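Local structure of uracil-DNA glycosylase (Sulfolobus tokodaii str. 7, 4ZBY) at residues T126-I129 / F130-G134; N136-S139 / I140-R144. The protein belongs to the uracil-DNA glycosylase superfamily and is built as one compact alpha/beta domain that holds an iron/sulfur cluster and a bound uracil. All coordinates share one frame; numbering follows the deposited sequence.

Interaction 1: T126-I129 / F130-G134; sequences TKYI and FSKMG
Side chains four residues apart, Thr126 with Phe130, Tyr128 with Lys132 and Ile129 with Met133, meet along the last turns of helix 123-133, a local i to i+4 contact beside the central sheet. The methyl of Thr126 makes a CH-pi contact with Phe130: CG2 sits over one ring face, 4.0 Å from the centroid and displaced toward the rim. With OG1 beside the backbone N (chi1 -61°), CG2 falls anti to that N and the methyl turns to the ring, while Thr126 OG1 bonds to Thr120 and Gly122, a division of labour that suits threonine. On another side of the helix Lys132, bent at chi2 and chi3, folds its aliphatic chain against Tyr128; its CG comes within 3.7 Å of Tyr128 CE1 and its CE lies 3.5 Å from Tyr128 OH. The third pair is apolar, Ile129 CG2 and Met133 SD being 3.9 Å apart.

Tyr128 O serves two donors, Lys132 N in the carbonyl plane at 3.2 Å and the Ser131 hydroxyl, whose OG lies at an unusually short 2.5 Å. Serine suits this exposed position because its short side chain can turn back. Met133 N bonds to Ile129 O at 2.9 Å; Gly134 N adds a weak bond to Phe130 O, and Gly134 leaves the helix with positive phi, which glycine adopts easily.

Large apolar surfaces suit the inward sides: Ile129 and Met133 pack on Val159 of strand 155-162 and Trp150 of strand 148-152, Phe130 meets Tyr148 edge-to-face, and Tyr128 faces helix 96-113 through Ile99, Ser103 and Leu106, its hydroxyl hydrogen-bonded to Asp107.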
ATOM      1  N   THR A 126      -6.857   2.235   2.926  1.00 16.73           N
ATOM      2  CA  THR A 126      -8.188   1.856   2.469  1.00 18.41           C
ATOM      3  C   THR A 126      -9.107   3.075   2.405  1.00 20.78           C
ATOM      4  O   THR A 126      -9.782   3.304   1.406  1.00 21.43           O
ATOM      5  CB  THR A 126      -8.836   0.783   3.381  1.00 17.24           C
ATOM      6  OG1 THR A 126      -8.021  -0.393   3.370  1.00 18.38           O
ATOM      7  CG2 THR A 126     -10.248   0.403   2.892  1.00 19.09           C
ATOM      8  N   LYS A 127      -9.113   3.876   3.463  1.00 18.83           N
ATOM      9  CA  LYS A 127      -9.918   5.083   3.447  1.00 20.58           C
ATOM     10  C   LYS A 127      -9.527   6.024   2.304  1.00 22.31           C
ATOM     11  O   LYS A 127     -10.410   6.607   1.650  1.00 23.99           O
ATOM     12  CB  LYS A 127      -9.807   5.800   4.800  1.00 22.29           C
ATOM     13  CG  LYS A 127     -10.661   7.048   4.935  1.00 28.91           C
ATOM     14  CD  LYS A 127     -10.534   7.601   6.355  1.00 32.14           C
ATOM     15  CE  LYS A 127     -11.679   8.545   6.701  1.00 42.60           C
ATOM     16  NZ  LYS A 127     -11.669   9.739   5.816  1.00 48.37           N
ATOM     17  N   TYR A 128      -8.226   6.164   2.050  1.00 21.98           N
ATOM     18  CA  TYR A 128      -7.762   7.045   0.983  1.00 19.79           C
ATOM     19  C   TYR A 128      -8.255   6.553  -0.383  1.00 20.58           C
ATOM     20  O   TYR A 128      -8.847   7.310  -1.163  1.00 21.94           O
ATOM     21  CB  TYR A 128      -6.209   7.159   0.952  1.00 17.80           C
ATOM     22  CG  TYR A 128      -5.827   8.018  -0.228  1.00 21.69           C
ATOM     23  CD1 TYR A 128      -5.363   7.461  -1.411  1.00 20.68           C
ATOM     24  CD2 TYR A 128      -6.049   9.390  -0.193  1.00 23.21           C
ATOM     25  CE1 TYR A 128      -5.102   8.263  -2.522  1.00 20.42           C
ATOM     26  CE2 TYR A 128      -5.789  10.187  -1.285  1.00 26.43           C
ATOM     27  CZ  TYR A 128      -5.318   9.621  -2.447  1.00 24.26           C
ATOM     28  OH  TYR A 128      -5.059  10.447  -3.519  1.00 27.45           O
ATOM     29  N   ILE A 129      -8.003   5.284  -0.673  1.00 18.66           N
ATOM     30  CA  ILE A 129      -8.361   4.743  -1.985  1.00 17.84           C
ATOM     31  C   ILE A 129      -9.883   4.732  -2.140  1.00 23.07           C
ATOM     32  O   ILE A 129     -10.384   5.074  -3.205  1.00 24.67           O
ATOM     33  CB  ILE A 129      -7.777   3.321  -2.221  1.00 16.51           C
ATOM     34  CG1 ILE A 129      -6.244   3.387  -2.331  1.00 18.79           C
ATOM     35  CG2 ILE A 129      -8.409   2.678  -3.476  1.00 18.83           C
ATOM     36  CD1 ILE A 129      -5.713   4.212  -3.496  1.00 20.69           C
ATOM     37  N   PHE A 130     -10.623   4.407  -1.073  1.00 20.44           N
ATOM     38  CA  PHE A 130     -12.088   4.479  -1.147  1.00 23.48           C
ATOM     39  C   PHE A 130     -12.557   5.881  -1.496  1.00 27.03           C
ATOM     40  O   PHE A 130     -13.568   6.046  -2.190  1.00 26.51           O
ATOM     41  CB  PHE A 130     -12.734   4.020   0.166  1.00 22.24           C
ATOM     42  CG  PHE A 130     -12.985   2.543   0.229  1.00 25.51           C
ATOM     43  CD1 PHE A 130     -14.125   2.050   0.842  1.00 27.91           C
ATOM     44  CD2 PHE A 130     -12.093   1.647  -0.343  1.00 26.14           C
ATOM     45  CE1 PHE A 130     -14.357   0.674   0.895  1.00 28.12           C
ATOM     46  CE2 PHE A 130     -12.311   0.281  -0.298  1.00 24.33           C
ATOM     47  CZ  PHE A 130     -13.450  -0.208   0.311  1.00 25.77           C
ATOM     48  N   SER A 131     -11.833   6.899  -1.026  1.00 26.65           N
ATOM     49  CA  SER A 131     -12.214   8.274  -1.335  1.00 26.76           C
ATOM     50  C   SER A 131     -12.000   8.598  -2.817  1.00 26.44           C
ATOM     51  O   SER A 131     -12.828   9.290  -3.420  1.00 29.69           O
ATOM     52  CB  SER A 131     -11.466   9.283  -0.437  1.00 29.57           C
ATOM     53  OG  SER A 131     -10.099   9.453  -0.827  1.00 31.14           O
ATOM     54  N   LYS A 132     -10.938   8.063  -3.408  1.00 28.33           N
ATOM     55  CA  LYS A 132     -10.699   8.219  -4.842  1.00 31.26           C
ATOM     56  C   LYS A 132     -11.740   7.453  -5.667  1.00 31.56           C
ATOM     57  O   LYS A 132     -12.132   7.897  -6.743  1.00 35.34           O
ATOM     58  CB  LYS A 132      -9.291   7.746  -5.218  1.00 32.29           C
ATOM     59  CG  LYS A 132      -8.163   8.570  -4.630  1.00 35.70           C
ATOM     60  CD  LYS A 132      -8.195  10.016  -5.129  1.00 38.83           C
ATOM     61  CE  LYS A 132      -8.450  10.989  -3.990  1.00 43.45           C
ATOM     62  NZ  LYS A 132      -7.876  12.348  -4.254  1.00 44.14           N
ATOM     63  N   MET A 133     -12.175   6.304  -5.157  1.00 28.22           N
ATOM     64  CA  MET A 133     -13.168   5.461  -5.826  1.00 29.24           C
ATOM     65  C   MET A 133     -14.556   6.022  -5.751  1.00 32.57           C
ATOM     66  O   MET A 133     -15.413   5.716  -6.581  1.00 34.94           O
ATOM     67  CB  MET A 133     -13.219   4.071  -5.195  1.00 29.32           C
ATOM     68  CG  MET A 133     -11.986   3.264  -5.343  1.00 29.01           C
ATOM     69  SD  MET A 133     -12.104   1.821  -4.285  1.00 30.74           S
ATOM     70  CE  MET A 133     -13.392   0.922  -5.105  1.00 28.63           C
ATOM     71  N   GLY A 134     -14.799   6.792  -4.701  1.00 31.52           N
ATOM     72  CA  GLY A 134     -16.146   7.197  -4.374  1.00 30.89           C
ATOM     73  C   GLY A 134     -16.931   6.090  -3.702  1.00 31.61           C
ATOM     74  O   GLY A 134     -18.163   6.095  -3.729  1.00 37.00           O
TER

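Interaction 2: N136-S139 / I140-R144; sequences NFSS and ITKVR
Ser139 is the N-cap of the short helix 140-143, its side chain accepting from Lys142 N where the loop 136-139 turns into helical structure. The capping bond runs from Lys142 N to Ser139 OG, 3.2 Å long with an N-H...O angle of 143°. Serine fits because its hydroxyl stands between the backbone N and the carbonyl carbon (chi1 69°), close enough to take an amide that the first turn leaves without a helical acceptor. The backbone adds weak bonds: Ser139 O receives Val143 N at 3.1 Å and, also poorly aligned, Lys142 N.

The apolar contacts lie on the inner side of the turn. Phe137 and Val143 cross at about a right angle, ring atom CE1 of Phe137 being 4.1 Å from Val143 CG2, while Phe137 CZ reaches the backbone at Ile140 N. A branched valine suits the spot: its CG2 turns to the ring and its CG1 to Ser138. Helix 123-133 packs against this small apolar group.

Van der Waals contacts of the serine hydroxyls with aliphatic carbons make up the outer side. Lys142, extended beyond CG, runs its methylenes past both serines and carries its ammonium end away from them, as befits an exposed lysine. Past the helix, Arg144 forms a salt bridge with Asp181. Ser138 OG touches two neighbouring side chains, 3.3 Å from Lys142 CB and 3.4 Å from Val143 CG1.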
ATOM      1  N   ASN A 136     -18.130   4.164  -0.310  1.00 34.43           N
ATOM      2  CA  ASN A 136     -18.363   4.529   1.084  1.00 34.04           C
ATOM      3  C   ASN A 136     -17.429   3.800   2.063  1.00 34.11           C
ATOM      4  O   ASN A 136     -17.292   2.568   2.027  1.00 32.57           O
ATOM      5  CB  ASN A 136     -19.819   4.256   1.455  1.00 33.23           C
ATOM      6  CG  ASN A 136     -20.128   4.691   2.859  1.00 37.35           C
ATOM      7  OD1 ASN A 136     -20.058   5.876   3.170  1.00 36.84           O
ATOM      8  ND2 ASN A 136     -20.437   3.734   3.726  1.00 37.20           N
ATOM      9  N   PHE A 137     -16.775   4.564   2.936  1.00 30.19           N
ATOM     10  CA  PHE A 137     -15.914   3.958   3.937  1.00 29.23           C
ATOM     11  C   PHE A 137     -16.517   4.124   5.324  1.00 28.99           C
ATOM     12  O   PHE A 137     -16.733   5.241   5.786  1.00 30.27           O
ATOM     13  CB  PHE A 137     -14.513   4.566   3.890  1.00 28.61           C
ATOM     14  CG  PHE A 137     -13.556   3.974   4.903  1.00 24.53           C
ATOM     15  CD1 PHE A 137     -12.865   2.824   4.622  1.00 22.92           C
ATOM     16  CD2 PHE A 137     -13.395   4.560   6.159  1.00 26.09           C
ATOM     17  CE1 PHE A 137     -12.010   2.268   5.543  1.00 23.10           C
ATOM     18  CE2 PHE A 137     -12.543   4.016   7.081  1.00 24.57           C
ATOM     19  CZ  PHE A 137     -11.828   2.868   6.772  1.00 22.80           C
ATOM     20  N   SER A 138     -16.792   2.989   5.962  1.00 29.10           N
ATOM     21  CA  SER A 138     -17.305   2.928   7.322  1.00 32.02           C
ATOM     22  C   SER A 138     -16.148   2.699   8.291  1.00 29.38           C
ATOM     23  O   SER A 138     -15.732   3.606   8.996  1.00 29.85           O
ATOM     24  CB  SER A 138     -18.348   1.821   7.446  1.00 36.43           C
ATOM     25  OG  SER A 138     -17.861   0.627   6.858  1.00 34.26           O
ATOM     26  N   SER A 139     -15.605   1.486   8.301  1.00 30.79           N
ATOM     27  CA  SER A 139     -14.413   1.181   9.086  1.00 26.89           C
ATOM     28  C   SER A 139     -13.644   0.081   8.370  1.00 30.46           C
ATOM     29  O   SER A 139     -14.213  -0.610   7.545  1.00 24.93           O
ATOM     30  CB  SER A 139     -14.787   0.748  10.504  1.00 28.41           C
ATOM     31  OG  SER A 139     -15.420  -0.519  10.486  1.00 30.16           O
ATOM     32  N   ILE A 140     -12.364  -0.091   8.674  1.00 23.62           N
ATOM     33  CA  ILE A 140     -11.647  -1.185   8.048  1.00 22.25           C
ATOM     34  C   ILE A 140     -12.266  -2.537   8.435  1.00 23.73           C
ATOM     35  O   ILE A 140     -12.305  -3.441   7.613  1.00 23.53           O
ATOM     36  CB  ILE A 140     -10.127  -1.149   8.397  1.00 22.75           C
ATOM     37  CG1 ILE A 140      -9.347  -2.134   7.515  1.00 22.58           C
ATOM     38  CG2 ILE A 140      -9.882  -1.380   9.889  1.00 24.36           C
ATOM     39  CD1 ILE A 140      -9.462  -1.823   6.019  1.00 20.51           C
ATOM     40  N   THR A 141     -12.777  -2.667   9.651  1.00 26.02           N
ATOM     41  CA  THR A 141     -13.358  -3.935  10.090  1.00 29.02           C
ATOM     42  C   THR A 141     -14.547  -4.287   9.202  1.00 29.70           C
ATOM     43  O   THR A 141     -14.744  -5.449   8.797  1.00 29.29           O
ATOM     44  CB  THR A 141     -13.783  -3.879  11.571  1.00 31.55           C
ATOM     45  OG1 THR A 141     -12.618  -3.711  12.390  1.00 33.47           O
ATOM     46  CG2 THR A 141     -14.481  -5.156  11.989  1.00 33.22           C
ATOM     47  N   LYS A 142     -15.311  -3.266   8.843  1.00 28.45           N
ATOM     48  CA  LYS A 142     -16.574  -3.493   8.137  1.00 29.06           C
ATOM     49  C   LYS A 142     -16.365  -3.696   6.645  1.00 29.72           C
ATOM     50  O   LYS A 142     -17.221  -4.287   5.967  1.00 30.80           O
ATOM     51  CB  LYS A 142     -17.525  -2.323   8.367  1.00 30.89           C
ATOM     52  CG  LYS A 142     -18.233  -2.395   9.703  1.00 32.64           C
ATOM     53  CD  LYS A 142     -19.036  -1.142   9.975  1.00 34.16           C
ATOM     54  CE  LYS A 142     -19.777  -1.257  11.287  1.00 38.60           C
ATOM     55  NZ  LYS A 142     -20.600  -0.060  11.538  1.00 38.05           N
ATOM     56  N   VAL A 143     -15.243  -3.212   6.123  1.00 26.70           N
ATOM     57  CA  VAL A 143     -15.072  -3.233   4.679  1.00 24.76           C
ATOM     58  C   VAL A 143     -14.018  -4.213   4.196  1.00 26.00           C
ATOM     59  O   VAL A 143     -13.972  -4.506   3.009  1.00 27.80           O
ATOM     60  CB  VAL A 143     -14.735  -1.829   4.108  1.00 25.59           C
ATOM     61  CG1 VAL A 143     -15.740  -0.773   4.611  1.00 30.00           C
ATOM     62  CG2 VAL A 143     -13.261  -1.437   4.385  1.00 27.69           C
ATOM     63  N   ARG A 144     -13.163  -4.715   5.087  1.00 25.76           N
ATOM     64  CA  ARG A 144     -12.109  -5.634   4.638  1.00 24.87           C
ATOM     65  C   ARG A 144     -12.673  -6.979   4.197  1.00 25.65           C
ATOM     66  O   ARG A 144     -13.827  -7.353   4.553  1.00 24.27           O
ATOM     67  CB  ARG A 144     -11.065  -5.857   5.743  1.00 25.32           C
ATOM     68  CG  ARG A 144     -11.644  -6.490   7.031  1.00 26.41           C
ATOM     69  CD  ARG A 144     -10.794  -7.685   7.503  1.00 27.19           C
ATOM     70  NE  ARG A 144     -10.953  -8.854   6.641  1.00 26.71           N
ATOM     71  CZ  ARG A 144     -11.911  -9.765   6.770  1.00 27.94           C
ATOM     72  NH1 ARG A 144     -12.841  -9.646   7.714  1.00 28.19           N
ATOM     73  NH2 ARG A 144     -11.964 -10.797   5.934  1.00 29.32           N
TER

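Interaction 1 closes before interaction 2 opens, so the two follow in series along one run of chain, with centres 11 Å apart and on the same side of the molecule's centre. Helix 123-133 carries the first; the second joins the succeeding loop to helix 140-143, nearer the surface. The chain doubles back between them, so that Thr126 of interaction 1 meets the later segments: its OG1 lies 3.3 Å from Ile140 CD1, and its CG2 packs on Phe137 and Val143. Both lie within the helical connection that leads from strand 117-121 to strand 148-152 of the mixed sheet. Neither reaches the bound uracil or the iron/sulfur cluster.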